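Local atomic coordinates of peptidase S15/CocE/NonD (Thaumarchaeota archaeon SCGC AB-539-E09, PDB entry 4PF1), a protein that is an aminopeptidase of the S15 serine peptidase family with an alpha/beta-hydrolase fold, and probably cleaves residues from the N-terminal ends of peptides. Residues Gly454-Ser466 with Pro519-Asp531. Numbering follows the deposited sequence.
Sequences GEWLVDDQRHTAS and PKLGGYQQMLSAD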
ATOM      1  N   GLY A 454     -18.565   0.699   3.835  1.00 13.37           N
ATOM      2  CA  GLY A 454     -18.694  -0.277   4.910  1.00 12.96           C
ATOM      3  C   GLY A 454     -18.016   0.129   6.202  1.00 16.10           C
ATOM      4  O   GLY A 454     -18.336  -0.413   7.258  1.00 15.30           O
ATOM      5  N   GLU A 455     -17.084   1.105   6.136  1.00 12.45           N
ATOM      6  CA  GLU A 455     -16.326   1.570   7.303  1.00 11.92           C
ATOM      7  C   GLU A 455     -16.810   2.936   7.826  1.00 14.73           C
ATOM      8  O   GLU A 455     -16.334   3.381   8.868  1.00 14.00           O
ATOM      9  CB  GLU A 455     -14.817   1.683   6.959  1.00 13.41           C
ATOM     10  CG  GLU A 455     -14.235   0.545   6.131  1.00 23.03           C
ATOM     11  CD  GLU A 455     -12.774   0.698   5.732  1.00 41.04           C
ATOM     12  OE1 GLU A 455     -12.158  -0.323   5.353  1.00 42.56           O
ATOM     13  OE2 GLU A 455     -12.245   1.833   5.792  1.00 25.71           O
ATOM     14  N   TRP A 456     -17.731   3.601   7.104  1.00 11.24           N
ATOM     15  CA  TRP A 456     -18.157   4.978   7.374  1.00 11.16           C
ATOM     16  C   TRP A 456     -18.738   5.232   8.778  1.00 15.78           C
ATOM     17  O   TRP A 456     -18.500   6.310   9.319  1.00 14.90           O
ATOM     18  CB  TRP A 456     -19.095   5.492   6.262  1.00 10.31           C
ATOM     19  CG  TRP A 456     -20.558   5.642   6.581  1.00 11.43           C
ATOM     20  CD1 TRP A 456     -21.569   4.834   6.149  1.00 14.26           C
ATOM     21  CD2 TRP A 456     -21.188   6.798   7.154  1.00 11.50           C
ATOM     22  NE1 TRP A 456     -22.788   5.377   6.487  1.00 13.82           N
ATOM     23  CE2 TRP A 456     -22.583   6.574   7.122  1.00 15.19           C
ATOM     24  CE3 TRP A 456     -20.707   7.983   7.741  1.00 12.86           C
ATOM     25  CZ2 TRP A 456     -23.500   7.479   7.670  1.00 14.72           C
ATOM     26  CZ3 TRP A 456     -21.616   8.878   8.282  1.00 14.44           C
ATOM     27  CH2 TRP A 456     -22.994   8.629   8.237  1.00 15.13           C
ATOM     28  N   LEU A 457     -19.430   4.257   9.394  1.00 13.20           N
ATOM     29  CA  LEU A 457     -20.020   4.489  10.717  1.00 13.67           C
ATOM     30  C   LEU A 457     -18.980   4.581  11.860  1.00 18.06           C
ATOM     31  O   LEU A 457     -19.348   4.972  12.971  1.00 18.62           O
ATOM     32  CB  LEU A 457     -21.110   3.459  11.052  1.00 13.94           C
ATOM     33  CG  LEU A 457     -22.455   3.663  10.324  1.00 18.79           C
ATOM     34  CD1 LEU A 457     -23.473   2.667  10.802  1.00 19.11           C
ATOM     35  CD2 LEU A 457     -22.997   5.085  10.516  1.00 20.21           C
ATOM     36  N   VAL A 458     -17.688   4.283  11.583  1.00 13.49           N
ATOM     37  CA  VAL A 458     -16.622   4.433  12.585  1.00 13.04           C
ATOM     38  C   VAL A 458     -15.646   5.564  12.155  1.00 15.32           C
ATOM     39  O   VAL A 458     -14.564   5.696  12.728  1.00 14.35           O
ATOM     40  CB  VAL A 458     -15.879   3.105  12.946  1.00 16.79           C
ATOM     41  CG1 VAL A 458     -16.836   2.092  13.562  1.00 16.65           C
ATOM     42  CG2 VAL A 458     -15.146   2.509  11.745  1.00 16.46           C
ATOM     43  N   ASP A 459     -16.071   6.411  11.186  1.00 10.36           N
ATOM     44  CA  ASP A 459     -15.284   7.546  10.680  1.00  8.94           C
ATOM     45  C   ASP A 459     -14.886   8.520  11.789  1.00 11.18           C
ATOM     46  O   ASP A 459     -15.645   8.727  12.739  1.00  8.54           O
ATOM     47  CB  ASP A 459     -16.089   8.329   9.626  1.00 10.27           C
ATOM     48  CG  ASP A 459     -15.856   7.951   8.176  1.00 18.74           C
ATOM     49  OD1 ASP A 459     -15.135   6.958   7.925  1.00 18.91           O
ATOM     50  OD2 ASP A 459     -16.396   8.645   7.292  1.00 23.47           O
ATOM     51  N   ASP A 460     -13.713   9.155  11.630  1.00  8.83           N
ATOM     52  CA  ASP A 460     -13.244  10.206  12.521  1.00  9.02           C
ATOM     53  C   ASP A 460     -14.135  11.429  12.300  1.00 13.06           C
ATOM     54  O   ASP A 460     -14.351  11.838  11.159  1.00 12.90           O
ATOM     55  CB  ASP A 460     -11.753  10.514  12.251  1.00 10.87           C
ATOM     56  CG  ASP A 460     -11.157  11.651  13.061  1.00 19.69           C
ATOM     57  OD1 ASP A 460     -11.612  11.872  14.209  1.00 20.57           O
ATOM     58  OD2 ASP A 460     -10.198  12.283  12.575  1.00 24.57           O
ATOM     59  N   GLN A 461     -14.741  11.933  13.373  1.00  9.66           N
ATOM     60  CA  GLN A 461     -15.665  13.058  13.289  1.00  9.68           C
ATOM     61  C   GLN A 461     -14.968  14.397  13.613  1.00 13.66           C
ATOM     62  O   GLN A 461     -15.649  15.399  13.840  1.00 14.32           O
ATOM     63  CB  GLN A 461     -16.895  12.821  14.195  1.00 10.87           C
ATOM     64  CG  GLN A 461     -17.778  11.628  13.753  1.00 10.56           C
ATOM     65  CD  GLN A 461     -18.254  11.734  12.319  1.00 23.02           C
ATOM     66  OE1 GLN A 461     -19.069  12.592  11.969  1.00 17.09           O
ATOM     67  NE2 GLN A 461     -17.751  10.857  11.451  1.00 15.35           N
ATOM     68  N   ARG A 462     -13.625  14.432  13.544  1.00  9.59           N
ATOM     69  CA  ARG A 462     -12.859  15.663  13.765  1.00  9.80           C
ATOM     70  C   ARG A 462     -13.126  16.708  12.658  1.00 14.44           C
ATOM     71  O   ARG A 462     -13.056  17.908  12.936  1.00 13.23           O
ATOM     72  CB  ARG A 462     -11.354  15.370  13.864  1.00  8.63           C
ATOM     73  CG  ARG A 462     -10.881  15.076  15.290  1.00 12.16           C
ATOM     74  CD  ARG A 462      -9.383  14.836  15.379  1.00 12.98           C
ATOM     75  NE  ARG A 462      -8.984  13.598  14.707  1.00 14.48           N
ATOM     76  CZ  ARG A 462      -7.872  12.919  14.975  1.00 23.91           C
ATOM     77  NH1 ARG A 462      -7.035  13.345  15.912  1.00  9.42           N
ATOM     78  NH2 ARG A 462      -7.597  11.800  14.317  1.00  9.92           N
ATOM     79  N   HIS A 463     -13.460  16.249  11.415  1.00 11.53           N
ATOM     80  CA  HIS A 463     -13.719  17.129  10.265  1.00 11.90           C
ATOM     81  C   HIS A 463     -14.985  17.988  10.460  1.00 16.50           C
ATOM     82  O   HIS A 463     -15.034  19.115   9.970  1.00 16.96           O
ATOM     83  CB  HIS A 463     -13.770  16.335   8.939  1.00 12.57           C
ATOM     84  CG  HIS A 463     -15.013  15.523   8.715  1.00 15.65           C
ATOM     85  ND1 HIS A 463     -16.027  15.972   7.879  1.00 17.27           N
ATOM     86  CD2 HIS A 463     -15.327  14.280   9.150  1.00 16.91           C
ATOM     87  CE1 HIS A 463     -16.932  15.005   7.859  1.00 16.36           C
ATOM     88  NE2 HIS A 463     -16.561  13.971   8.615  1.00 16.50           N
ATOM     89  N   THR A 464     -15.963  17.484  11.228  1.00 12.61           N
ATOM     90  CA  THR A 464     -17.183  18.227  11.541  1.00 12.05           C
ATOM     91  C   THR A 464     -17.029  18.980  12.869  1.00 14.98           C
ATOM     92  O   THR A 464     -17.708  19.980  13.079  1.00 14.31           O
ATOM     93  CB  THR A 464     -18.405  17.293  11.575  1.00 18.29           C
ATOM     94  OG1 THR A 464     -18.133  16.182  12.425  1.00 17.44           O
ATOM     95  CG2 THR A 464     -18.802  16.807  10.203  1.00 16.08           C
ATOM     96  N   ALA A 465     -16.132  18.508  13.757  1.00 11.92           N
ATOM     97  CA  ALA A 465     -15.901  19.107  15.079  1.00 11.86           C
ATOM     98  C   ALA A 465     -15.470  20.582  15.008  1.00 15.50           C
ATOM     99  O   ALA A 465     -15.894  21.374  15.855  1.00 15.58           O
ATOM    100  CB  ALA A 465     -14.860  18.307  15.842  1.00 12.60           C
ATOM    101  N   SER A 466     -14.628  20.947  14.015  1.00 10.99           N
ATOM    102  CA  SER A 466     -14.118  22.317  13.875  1.00 10.97           C
ATOM    103  C   SER A 466     -15.081  23.227  13.101  1.00 14.57           C
ATOM    104  O   SER A 466     -14.849  24.434  13.039  1.00 14.04           O
ATOM    105  CB  SER A 466     -12.755  22.313  13.191  1.00 13.90           C
ATOM    106  OG  SER A 466     -12.851  21.823  11.864  1.00 19.32           O
ATOM    107  N   PRO A 519      -0.200   4.829  17.701  1.00 18.09           N
ATOM    108  CA  PRO A 519      -0.008   6.294  17.798  1.00 17.53           C
ATOM    109  C   PRO A 519      -0.848   7.138  16.834  1.00 19.99           C
ATOM    110  O   PRO A 519      -1.359   8.184  17.244  1.00 19.34           O
ATOM    111  CB  PRO A 519       1.484   6.470  17.523  1.00 19.71           C
ATOM    112  CG  PRO A 519       2.086   5.194  17.954  1.00 24.25           C
ATOM    113  CD  PRO A 519       1.098   4.128  17.609  1.00 19.65           C
ATOM    114  N   LYS A 520      -1.033   6.674  15.582  1.00 15.87           N
ATOM    115  CA  LYS A 520      -1.829   7.373  14.557  1.00 15.39           C
ATOM    116  C   LYS A 520      -3.293   7.615  14.984  1.00 19.30           C
ATOM    117  O   LYS A 520      -3.995   8.384  14.324  1.00 19.09           O
ATOM    118  CB  LYS A 520      -1.808   6.585  13.231  1.00 17.55           C
ATOM    119  CG  LYS A 520      -0.639   6.939  12.323  1.00 30.59           C
ATOM    120  CD  LYS A 520       0.551   6.002  12.519  1.00 43.23           C
ATOM    121  CE  LYS A 520       1.700   6.319  11.589  1.00 54.32           C
ATOM    122  NZ  LYS A 520       1.380   5.998  10.169  1.00 63.20           N
ATOM    123  N   LEU A 521      -3.746   6.972  16.082  1.00 16.00           N
ATOM    124  CA  LEU A 521      -5.129   7.098  16.548  1.00 15.77           C
ATOM    125  C   LEU A 521      -5.315   8.107  17.698  1.00 18.38           C
ATOM    126  O   LEU A 521      -6.388   8.147  18.305  1.00 17.57           O
ATOM    127  CB  LEU A 521      -5.684   5.722  16.952  1.00 15.87           C
ATOM    128  CG  LEU A 521      -5.961   4.763  15.795  1.00 20.19           C
ATOM    129  CD1 LEU A 521      -6.716   3.545  16.273  1.00 20.50           C
ATOM    130  CD2 LEU A 521      -6.724   5.454  14.675  1.00 20.86           C
ATOM    131  N   GLY A 522      -4.305   8.940  17.944  1.00 14.66           N
ATOM    132  CA  GLY A 522      -4.372   9.971  18.976  1.00 14.46           C
ATOM    133  C   GLY A 522      -5.332  11.085  18.607  1.00 17.83           C
ATOM    134  O   GLY A 522      -5.217  11.670  17.526  1.00 17.01           O
ATOM    135  N   GLY A 523      -6.308  11.334  19.485  1.00 13.99           N
ATOM    136  CA  GLY A 523      -7.326  12.365  19.291  1.00 13.26           C
ATOM    137  C   GLY A 523      -8.524  11.936  18.468  1.00 16.38           C
ATOM    138  O   GLY A 523      -9.500  12.683  18.360  1.00 15.77           O
ATOM    139  N   TYR A 524      -8.459  10.722  17.888  1.00 13.27           N
ATOM    140  CA  TYR A 524      -9.469  10.111  17.023  1.00 12.88           C
ATOM    141  C   TYR A 524     -10.880  10.204  17.636  1.00 16.16           C
ATOM    142  O   TYR A 524     -11.121   9.732  18.751  1.00 15.72           O
ATOM    143  CB  TYR A 524      -9.048   8.650  16.728  1.00 14.20           C
ATOM    144  CG  TYR A 524     -10.045   7.723  16.061  1.00 15.85           C
ATOM    145  CD1 TYR A 524     -10.812   8.151  14.977  1.00 17.45           C
ATOM    146  CD2 TYR A 524     -10.090   6.370  16.389  1.00 16.75           C
ATOM    147  CE1 TYR A 524     -11.677   7.279  14.312  1.00 18.00           C
ATOM    148  CE2 TYR A 524     -10.933   5.486  15.718  1.00 17.28           C
ATOM    149  CZ  TYR A 524     -11.730   5.945  14.685  1.00 24.19           C
ATOM    150  OH  TYR A 524     -12.570   5.065  14.043  1.00 21.48           O
ATOM    151  N   GLN A 525     -11.777  10.897  16.920  1.00 11.96           N
ATOM    152  CA  GLN A 525     -13.170  11.089  17.311  1.00 11.43           C
ATOM    153  C   GLN A 525     -14.020  10.008  16.639  1.00 14.72           C
ATOM    154  O   GLN A 525     -14.729  10.269  15.660  1.00 13.81           O
ATOM    155  CB  GLN A 525     -13.653  12.505  16.946  1.00 12.39           C
ATOM    156  CG  GLN A 525     -13.105  13.589  17.873  1.00 18.68           C
ATOM    157  CD  GLN A 525     -13.646  14.965  17.559  1.00 24.18           C
ATOM    158  OE1 GLN A 525     -14.671  15.126  16.897  1.00 16.52           O
ATOM    159  NE2 GLN A 525     -12.993  15.994  18.081  1.00 13.67           N
ATOM    160  N   GLN A 526     -13.890   8.777  17.145  1.00 10.72           N
ATOM    161  CA  GLN A 526     -14.557   7.595  16.613  1.00  9.93           C
ATOM    162  C   GLN A 526     -16.063   7.657  16.814  1.00 13.74           C
ATOM    163  O   GLN A 526     -16.532   7.579  17.953  1.00 13.16           O
ATOM    164  CB  GLN A 526     -13.995   6.333  17.288  1.00 11.07           C
ATOM    165  CG  GLN A 526     -14.568   5.023  16.740  1.00 16.65           C
ATOM    166  CD  GLN A 526     -14.839   4.025  17.835  1.00 26.82           C
ATOM    167  OE1 GLN A 526     -13.983   3.742  18.689  1.00 20.60           O
ATOM    168  NE2 GLN A 526     -16.038   3.465  17.829  1.00 13.56           N
ATOM    169  N   MET A 527     -16.828   7.731  15.706  1.00 10.82           N
ATOM    170  CA  MET A 527     -18.284   7.694  15.784  1.00 10.53           C
ATOM    171  C   MET A 527     -18.703   6.314  16.299  1.00 14.28           C
ATOM    172  O   MET A 527     -18.089   5.309  15.924  1.00 13.70           O
ATOM    173  CB  MET A 527     -18.927   8.012  14.431  1.00 12.30           C
ATOM    174  CG  MET A 527     -20.383   8.436  14.559  1.00 15.72           C
ATOM    175  SD  MET A 527     -20.966   9.405  13.154  1.00 19.26           S
ATOM    176  CE  MET A 527     -21.134   8.100  11.910  1.00 15.28           C
ATOM    177  N   LEU A 528     -19.681   6.275  17.215  1.00 10.58           N
ATOM    178  CA  LEU A 528     -20.093   5.032  17.867  1.00 10.55           C
ATOM    179  C   LEU A 528     -21.581   4.725  17.641  1.00 14.87           C
ATOM    180  O   LEU A 528     -21.938   3.572  17.397  1.00 13.97           O
ATOM    181  CB  LEU A 528     -19.775   5.130  19.373  1.00 10.76           C
ATOM    182  CG  LEU A 528     -20.008   3.882  20.214  1.00 15.57           C
ATOM    183  CD1 LEU A 528     -18.893   2.862  20.011  1.00 15.34           C
ATOM    184  CD2 LEU A 528     -20.128   4.240  21.668  1.00 18.03           C
ATOM    185  N   SER A 529     -22.438   5.746  17.750  1.00 11.79           N
ATOM    186  CA  SER A 529     -23.880   5.624  17.540  1.00 11.76           C
ATOM    187  C   SER A 529     -24.417   6.959  17.084  1.00 16.70           C
ATOM    188  O   SER A 529     -24.253   7.952  17.787  1.00 16.41           O
ATOM    189  CB  SER A 529     -24.578   5.164  18.817  1.00 15.28           C
ATOM    190  OG  SER A 529     -25.985   5.129  18.658  1.00 22.65           O
ATOM    191  N   ALA A 530     -25.010   7.005  15.885  1.00 14.28           N
ATOM    192  CA  ALA A 530     -25.514   8.253  15.327  1.00 14.23           C
ATOM    193  C   ALA A 530     -26.734   8.037  14.447  1.00 17.76           C
ATOM    194  O   ALA A 530     -26.821   7.029  13.743  1.00 17.32           O
ATOM    195  CB  ALA A 530     -24.420   8.937  14.523  1.00 14.77           C
ATOM    196  N   ASP A 531     -27.671   8.995  14.469  1.00 13.88           N
ATOM    197  CA  ASP A 531     -28.843   8.954  13.602  1.00 13.54           C
ATOM    198  C   ASP A 531     -29.391  10.352  13.333  1.00 15.57           C
ATOM    199  O   ASP A 531     -28.887  11.340  13.873  1.00 14.65           O
ATOM    200  CB  ASP A 531     -29.941   8.017  14.140  1.00 15.84           C
ATOM    201  CG  ASP A 531     -30.504   7.113  13.048  1.00 23.23           C
ATOM    202  OD1 ASP A 531     -30.642   7.587  11.895  1.00 23.85           O
ATOM    203  OD2 ASP A 531     -30.762   5.928  13.335  1.00 24.99           O
TER
HETATM  204  O   HOH W   1      -5.250  10.613  15.059  1.00 13.18           O
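Met527, Gln525 and Arg462 have the most surface buried where the chain 454-466 lies along the edge strand 525-528. Met527 leaves that strand with CG anti to its backbone N (chi1 -161°) and then bends at chi3, which carries CE to Trp456 CZ3 (3.7 Å) and Leu457 CD2 while SD rests against the amide of Gln461, whose OE1 is bonded to Lys506. Both polar backbone atoms of Gln525 are held: Asp460 OD1, met on its anti side but 33° out of the carboxylate plane, takes Gln525 N at 2.9 Å, and Gln461 N, in the N-cap position of helix 462-465, gives its proton to Gln525 O at 2.8 Å. The extended Gln525 side chain crosses Arg462, its amide carbon against CG, and ends near Ala465 CB. Arg462 grips Asp460 side-on, NE and NH2 both meeting OD2 in the guanidinium plane, with NE at 2.8 Å. Its NH1 reaches Gly522 O (3.0 Å) on a lone pair, and one guanidinium face lies over the Gly523-Tyr524 peptide. A leucine in place of Arg462 would probably leave the Asp460 carboxylate without its charged mate and the Leu521-Tyr524 type II turn less firmly held. Strand 502-510 pairs with the other edge of 525-528, so this irregular chain extends the beta domain's sheet through a single bridge, Asp460 with Gln526. One carboxylate thus ties loop to strand, holding Gln525 N and, weakly, Arg462 N, while fixing the guanidinium and probably balancing its charge; Asp230 of the second subunit adds only a long, weak ion pair.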